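Local coordinates for protein bacterioferritin (Mycobacterium tuberculosis, PDB 3UOI) that probably stores iron within a haem-containing shell of 24 subunits, oxidising Fe(2+) with dioxygen and depositing the Fe(3+) mineral in its central cavity, at residues Q16-Y27 with I95-L103. Numbering follows the deposited sequence.
Sequences QLTSELTAINQY and IEYDVLNRL. With HEM (protoporphyrin IX containing Fe), chain B.
Two antiparallel helices of the ferritin four-helix bundle, 7-36 and 85-112, meet here, with Ile95 packed as a knob into the hole formed by Ser19, Thr22, Ala23 and Gln26. The axes of the segments 16-27 and 95-103 run at 169° and come within 10.7 Å. With CG1 anti to the backbone N (chi1 -175°), Ile95 sends CD1 against the backbone at Ser19 O and Ala23 N, 4.2 Å from Ala23 CB, while its CG2 branch lies 4.0 Å from Tyr27 CE1. The Gln26 amide, which passes Ile95 CG2, has its polar partners elsewhere: the backbone N of Arg80 and the Asp92 carboxylate.

Tyr27 OH lies 3.0 Å from Glu96 CG and near Glu96 OE2, with the ring and carboxylate planes 65° apart. Glu96 and Glu20 are predicted iron ligands of the ferroxidase centre, so the contact spans two of the helices that supply it; His132, another predicted ligand, meets both Glu96 and the Tyr27 ring. On another side of helix 7-36, Leu21 and Ile24 line the haem pocket.

At the other end Arg102, bent at its third torsion, grips Gln16 side-on: NE and NH2 both donate to OE1, at 2.8 and 2.7 Å respectively. OE1 lies close to the guanidinium plane, although NH2 stands above the amide carbonyl plane. Val99 CG2 touches Gln16 NE2 at 3.4 Å, and Leu103 packs against the same amide. With its oxygen fixed by two donors, the amide directs NE2 to Glu20, making Gln16 a second-shell link from Arg102 to a predicted iron ligand: Gln16 NE2 donates to Glu20 OE1 at 2.9 Å, meeting it from above the carboxylate plane.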
loop_
_atom_site.group_PDB
_atom_site.type_symbol
_atom_site.label_atom_id
_atom_site.label_comp_id
_atom_site.label_asym_id
_atom_site.label_seq_id
_atom_site.Cartn_x
_atom_site.Cartn_y
_atom_site.Cartn_z
ATOM N N GLN A 16 -30.121 -39.753 23.581
ATOM C CA GLN A 16 -28.813 -39.159 23.414
ATOM C C GLN A 16 -28.905 -37.675 23.571
ATOM O O GLN A 16 -28.040 -37.069 24.125
ATOM C CB GLN A 16 -28.117 -39.617 22.158
ATOM C CG GLN A 16 -26.728 -39.115 21.972
ATOM C CD GLN A 16 -25.746 -39.548 23.039
ATOM O OE1 GLN A 16 -25.893 -40.557 23.681
ATOM N NE2 GLN A 16 -24.760 -38.739 23.235
ATOM N N LEU A 17 -29.984 -37.111 23.073
ATOM C CA LEU A 17 -30.206 -35.703 23.189
ATOM C C LEU A 17 -30.297 -35.330 24.658
ATOM O O LEU A 17 -29.689 -34.411 25.073
ATOM C CB LEU A 17 -31.488 -35.307 22.473
ATOM C CG LEU A 17 -31.992 -33.895 22.752
ATOM C CD1 LEU A 17 -30.906 -32.865 22.519
ATOM C CD2 LEU A 17 -33.169 -33.550 21.954
ATOM N N THR A 18 -31.042 -36.093 25.430
ATOM C CA THR A 18 -31.210 -35.842 26.844
ATOM C C THR A 18 -29.792 -35.887 27.510
ATOM O O THR A 18 -29.425 -35.062 28.308
ATOM C CB THR A 18 -32.223 -36.834 27.490
ATOM O OG1 THR A 18 -33.558 -36.426 27.238
ATOM C CG2 THR A 18 -32.026 -36.988 28.969
ATOM N N SER A 19 -29.007 -36.850 27.086
ATOM C CA SER A 19 -27.674 -36.993 27.577
ATOM C C SER A 19 -26.822 -35.723 27.292
ATOM O O SER A 19 -26.133 -35.263 28.143
ATOM C CB SER A 19 -27.034 -38.199 26.899
ATOM O OG SER A 19 -25.810 -38.492 27.424
ATOM N N GLU A 20 -26.925 -35.209 26.071
ATOM C CA GLU A 20 -26.183 -34.024 25.670
ATOM C C GLU A 20 -26.591 -32.819 26.508
ATOM O O GLU A 20 -25.746 -32.013 26.899
ATOM C CB GLU A 20 -26.402 -33.730 24.185
ATOM C CG GLU A 20 -25.940 -34.843 23.258
ATOM C CD GLU A 20 -24.457 -35.130 23.388
ATOM O OE1 GLU A 20 -23.958 -36.025 22.674
ATOM O OE2 GLU A 20 -23.789 -34.461 24.204
ATOM N N LEU A 21 -27.885 -32.695 26.783
ATOM C CA LEU A 21 -28.358 -31.598 27.560
ATOM C C LEU A 21 -27.783 -31.676 28.976
ATOM O O LEU A 21 -27.398 -30.699 29.526
ATOM C CB LEU A 21 -29.856 -31.581 27.549
ATOM C CG LEU A 21 -30.430 -31.374 26.178
ATOM C CD1 LEU A 21 -31.837 -31.346 26.342
ATOM C CD2 LEU A 21 -29.999 -30.092 25.678
ATOM N N THR A 22 -27.721 -32.859 29.531
ATOM C CA THR A 22 -27.176 -33.020 30.867
ATOM C C THR A 22 -25.703 -32.614 30.883
ATOM O O THR A 22 -25.254 -31.925 31.747
ATOM C CB THR A 22 -27.362 -34.473 31.273
ATOM O OG1 THR A 22 -28.581 -34.938 30.725
ATOM C CG2 THR A 22 -27.383 -34.677 32.724
ATOM N N ALA A 23 -24.992 -33.050 29.861
ATOM C CA ALA A 23 -23.578 -32.747 29.686
ATOM C C ALA A 23 -23.281 -31.244 29.488
ATOM O O ALA A 23 -22.286 -30.749 29.950
ATOM C CB ALA A 23 -22.991 -33.540 28.618
ATOM N N ILE A 24 -24.153 -30.560 28.771
ATOM C CA ILE A 24 -23.948 -29.166 28.564
ATOM C C ILE A 24 -23.983 -28.524 29.918
ATOM O O ILE A 24 -23.056 -27.852 30.301
ATOM C CB ILE A 24 -25.082 -28.555 27.750
ATOM C CG1 ILE A 24 -24.952 -28.923 26.282
ATOM C CG2 ILE A 24 -25.047 -27.110 27.924
ATOM C CD1 ILE A 24 -26.129 -28.758 25.525
ATOM N N ASN A 25 -25.017 -28.829 30.681
ATOM C CA ASN A 25 -25.087 -28.266 32.001
ATOM C C ASN A 25 -23.966 -28.715 32.958
ATOM O O ASN A 25 -23.448 -27.966 33.694
ATOM C CB ASN A 25 -26.430 -28.518 32.620
ATOM C CG ASN A 25 -27.510 -27.802 31.929
ATOM O OD1 ASN A 25 -27.373 -27.493 30.815
ATOM N ND2 ASN A 25 -28.579 -27.530 32.607
ATOM N N GLN A 26 -23.630 -29.968 32.932
ATOM C CA GLN A 26 -22.620 -30.376 33.855
ATOM C C GLN A 26 -21.323 -29.737 33.497
ATOM O O GLN A 26 -20.698 -29.189 34.344
ATOM C CB GLN A 26 -22.524 -31.890 33.979
ATOM C CG GLN A 26 -21.543 -32.444 34.990
ATOM C CD GLN A 26 -21.676 -33.923 35.097
ATOM O OE1 GLN A 26 -22.704 -34.419 35.440
ATOM N NE2 GLN A 26 -20.626 -34.631 34.789
ATOM N N TYR A 27 -20.978 -29.771 32.221
ATOM C CA TYR A 27 -19.729 -29.249 31.751
ATOM C C TYR A 27 -19.628 -27.752 31.959
ATOM O O TYR A 27 -18.632 -27.252 32.361
ATOM C CB TYR A 27 -19.429 -29.630 30.282
ATOM C CG TYR A 27 -19.255 -31.127 29.955
ATOM C CD1 TYR A 27 -19.129 -32.069 30.930
ATOM C CD2 TYR A 27 -19.230 -31.574 28.671
ATOM C CE1 TYR A 27 -19.005 -33.417 30.634
ATOM C CE2 TYR A 27 -19.093 -32.938 28.374
ATOM C CZ TYR A 27 -18.995 -33.859 29.364
ATOM O OH TYR A 27 -18.864 -35.225 29.102
ATOM N N ILE A 95 -20.473 -39.645 32.645
ATOM C CA ILE A 95 -21.413 -39.347 31.587
ATOM C C ILE A 95 -20.950 -39.714 30.150
ATOM O O ILE A 95 -21.678 -40.221 29.364
ATOM C CB ILE A 95 -21.891 -37.876 31.687
ATOM C CG1 ILE A 95 -22.961 -37.598 30.657
ATOM C CG2 ILE A 95 -20.782 -36.935 31.525
ATOM C CD1 ILE A 95 -24.011 -36.743 31.143
ATOM N N GLU A 96 -19.711 -39.460 29.830
ATOM C CA GLU A 96 -19.177 -39.899 28.571
ATOM C C GLU A 96 -19.198 -41.451 28.463
ATOM O O GLU A 96 -19.500 -41.973 27.432
ATOM C CB GLU A 96 -17.765 -39.370 28.380
ATOM C CG GLU A 96 -17.574 -37.890 28.584
ATOM C CD GLU A 96 -16.266 -37.637 29.245
ATOM O OE1 GLU A 96 -15.425 -38.566 29.246
ATOM O OE2 GLU A 96 -16.020 -36.546 29.766
ATOM N N TYR A 97 -18.871 -42.160 29.535
ATOM C CA TYR A 97 -18.953 -43.614 29.538
ATOM C C TYR A 97 -20.388 -44.074 29.350
ATOM O O TYR A 97 -20.630 -44.990 28.643
ATOM C CB TYR A 97 -18.297 -44.238 30.751
ATOM C CG TYR A 97 -16.830 -44.501 30.576
ATOM C CD1 TYR A 97 -16.395 -45.350 29.597
ATOM C CD2 TYR A 97 -15.902 -43.958 31.400
ATOM C CE1 TYR A 97 -15.122 -45.599 29.428
ATOM C CE2 TYR A 97 -14.616 -44.196 31.221
ATOM C CZ TYR A 97 -14.218 -45.031 30.236
ATOM O OH TYR A 97 -12.924 -45.326 30.013
ATOM N N ASP A 98 -21.319 -43.375 29.966
ATOM C CA ASP A 98 -22.705 -43.658 29.773
ATOM C C ASP A 98 -23.038 -43.495 28.313
ATOM O O ASP A 98 -23.701 -44.291 27.798
ATOM C CB ASP A 98 -23.612 -42.775 30.595
ATOM C CG ASP A 98 -23.845 -43.293 31.952
ATOM O OD1 ASP A 98 -23.143 -44.179 32.329
ATOM O OD2 ASP A 98 -24.699 -42.789 32.657
ATOM N N VAL A 99 -22.515 -42.494 27.647
ATOM C CA VAL A 99 -22.768 -42.350 26.213
ATOM C C VAL A 99 -22.225 -43.530 25.388
ATOM O O VAL A 99 -22.873 -44.024 24.523
ATOM C CB VAL A 99 -22.228 -41.015 25.649
ATOM C CG1 VAL A 99 -22.135 -41.069 24.160
ATOM C CG2 VAL A 99 -23.124 -39.943 26.017
ATOM N N LEU A 100 -21.028 -43.967 25.701
ATOM C CA LEU A 100 -20.477 -45.052 24.966
ATOM C C LEU A 100 -21.340 -46.290 25.172
ATOM O O LEU A 100 -21.680 -46.934 24.258
ATOM C CB LEU A 100 -19.047 -45.278 25.349
ATOM C CG LEU A 100 -18.039 -44.205 24.995
ATOM C CD1 LEU A 100 -16.700 -44.678 25.434
ATOM C CD2 LEU A 100 -18.032 -43.928 23.555
ATOM N N ASN A 101 -21.767 -46.536 26.387
ATOM C CA ASN A 101 -22.585 -47.666 26.673
ATOM C C ASN A 101 -23.896 -47.636 25.870
ATOM O O ASN A 101 -24.306 -48.632 25.393
ATOM C CB ASN A 101 -22.843 -47.744 28.162
ATOM C CG ASN A 101 -21.580 -48.101 28.988
ATOM O OD1 ASN A 101 -21.652 -48.132 30.195
ATOM N ND2 ASN A 101 -20.467 -48.356 28.351
ATOM N N ARG A 102 -24.545 -46.500 25.763
ATOM C CA ARG A 102 -25.710 -46.355 24.924
ATOM C C ARG A 102 -25.497 -46.365 23.396
ATOM O O ARG A 102 -26.231 -46.944 22.706
ATOM C CB ARG A 102 -26.575 -45.146 25.369
ATOM C CG ARG A 102 -27.578 -44.708 24.347
ATOM C CD ARG A 102 -28.365 -43.482 24.748
ATOM N NE ARG A 102 -27.516 -42.356 25.016
ATOM C CZ ARG A 102 -27.042 -42.044 26.203
ATOM N NH1 ARG A 102 -27.352 -42.750 27.258
ATOM N NH2 ARG A 102 -26.266 -41.037 26.337
ATOM N N LEU A 103 -24.513 -45.651 22.914
ATOM C CA LEU A 103 -24.149 -45.568 21.513
ATOM C C LEU A 103 -23.553 -46.814 20.813
ATOM O O LEU A 103 -23.730 -46.979 19.641
ATOM C CB LEU A 103 -23.327 -44.330 21.229
ATOM C CG LEU A 103 -24.070 -43.069 21.616
ATOM C CD1 LEU A 103 -23.459 -41.916 21.020
ATOM C CD2 LEU A 103 -25.489 -43.162 21.256
HETATM C CHA HEM B . -23.258 -20.774 22.634
HETATM C CHB HEM B . -24.124 -20.782 27.366
HETATM C CHC HEM B . -27.502 -24.159 26.673
HETATM C CHD HEM B . -26.829 -24.015 21.888
HETATM C C1A HEM B . -23.292 -20.338 23.941
HETATM C C2A HEM B . -22.743 -19.128 24.507
HETATM C C3A HEM B . -22.988 -19.171 25.833
HETATM C C4A HEM B . -23.681 -20.371 26.132
HETATM C CMA HEM B . -22.643 -18.130 26.908
HETATM C CAA HEM B . -22.020 -18.053 23.645
HETATM C CBA HEM B . -23.046 -17.505 22.641
HETATM C CGA HEM B . -23.083 -15.990 22.478
HETATM O O1A HEM B . -24.140 -15.393 22.050
HETATM O O2A HEM B . -22.033 -15.351 22.762
HETATM C C1B HEM B . -25.084 -21.749 27.609
HETATM C C2B HEM B . -25.502 -22.235 28.919
HETATM C C3B HEM B . -26.447 -23.150 28.739
HETATM C C4B HEM B . -26.636 -23.289 27.296
HETATM C CMB HEM B . -25.001 -21.759 30.308
HETATM C CAB HEM B . -27.141 -23.880 29.926
HETATM C CBB HEM B . -27.837 -24.994 29.730
HETATM C C1C HEM B . -27.654 -24.446 25.323
HETATM C C2C HEM B . -28.502 -25.488 24.753
HETATM C C3C HEM B . -28.321 -25.410 23.417
HETATM C C4C HEM B . -27.317 -24.397 23.116
HETATM C CMC HEM B . -29.435 -26.445 25.551
HETATM C CAC HEM B . -28.994 -26.258 22.338
HETATM C CBC HEM B . -28.343 -26.298 21.170
HETATM C C1D HEM B . -25.750 -23.193 21.669
HETATM C C2D HEM B . -25.096 -23.041 20.399
HETATM C C3D HEM B . -23.998 -22.031 20.675
HETATM C C4D HEM B . -24.110 -21.689 22.036
HETATM C CMD HEM B . -25.479 -23.700 19.031
HETATM C CAD HEM B . -22.989 -21.437 19.713
HETATM C CBD HEM B . -21.913 -22.497 19.545
HETATM C CGD HEM B . -20.831 -21.851 18.728
HETATM O O1D HEM B . -20.579 -20.617 18.905
HETATM O O2D HEM B . -20.242 -22.570 17.902
HETATM N NA HEM B . -23.821 -21.057 24.972
HETATM N NB HEM B . -25.771 -22.424 26.627
HETATM N NC HEM B . -26.976 -23.840 24.285
HETATM N ND HEM B . -25.130 -22.447 22.658
HETATM FE FE HEM B . -25.418 -22.483 24.553
#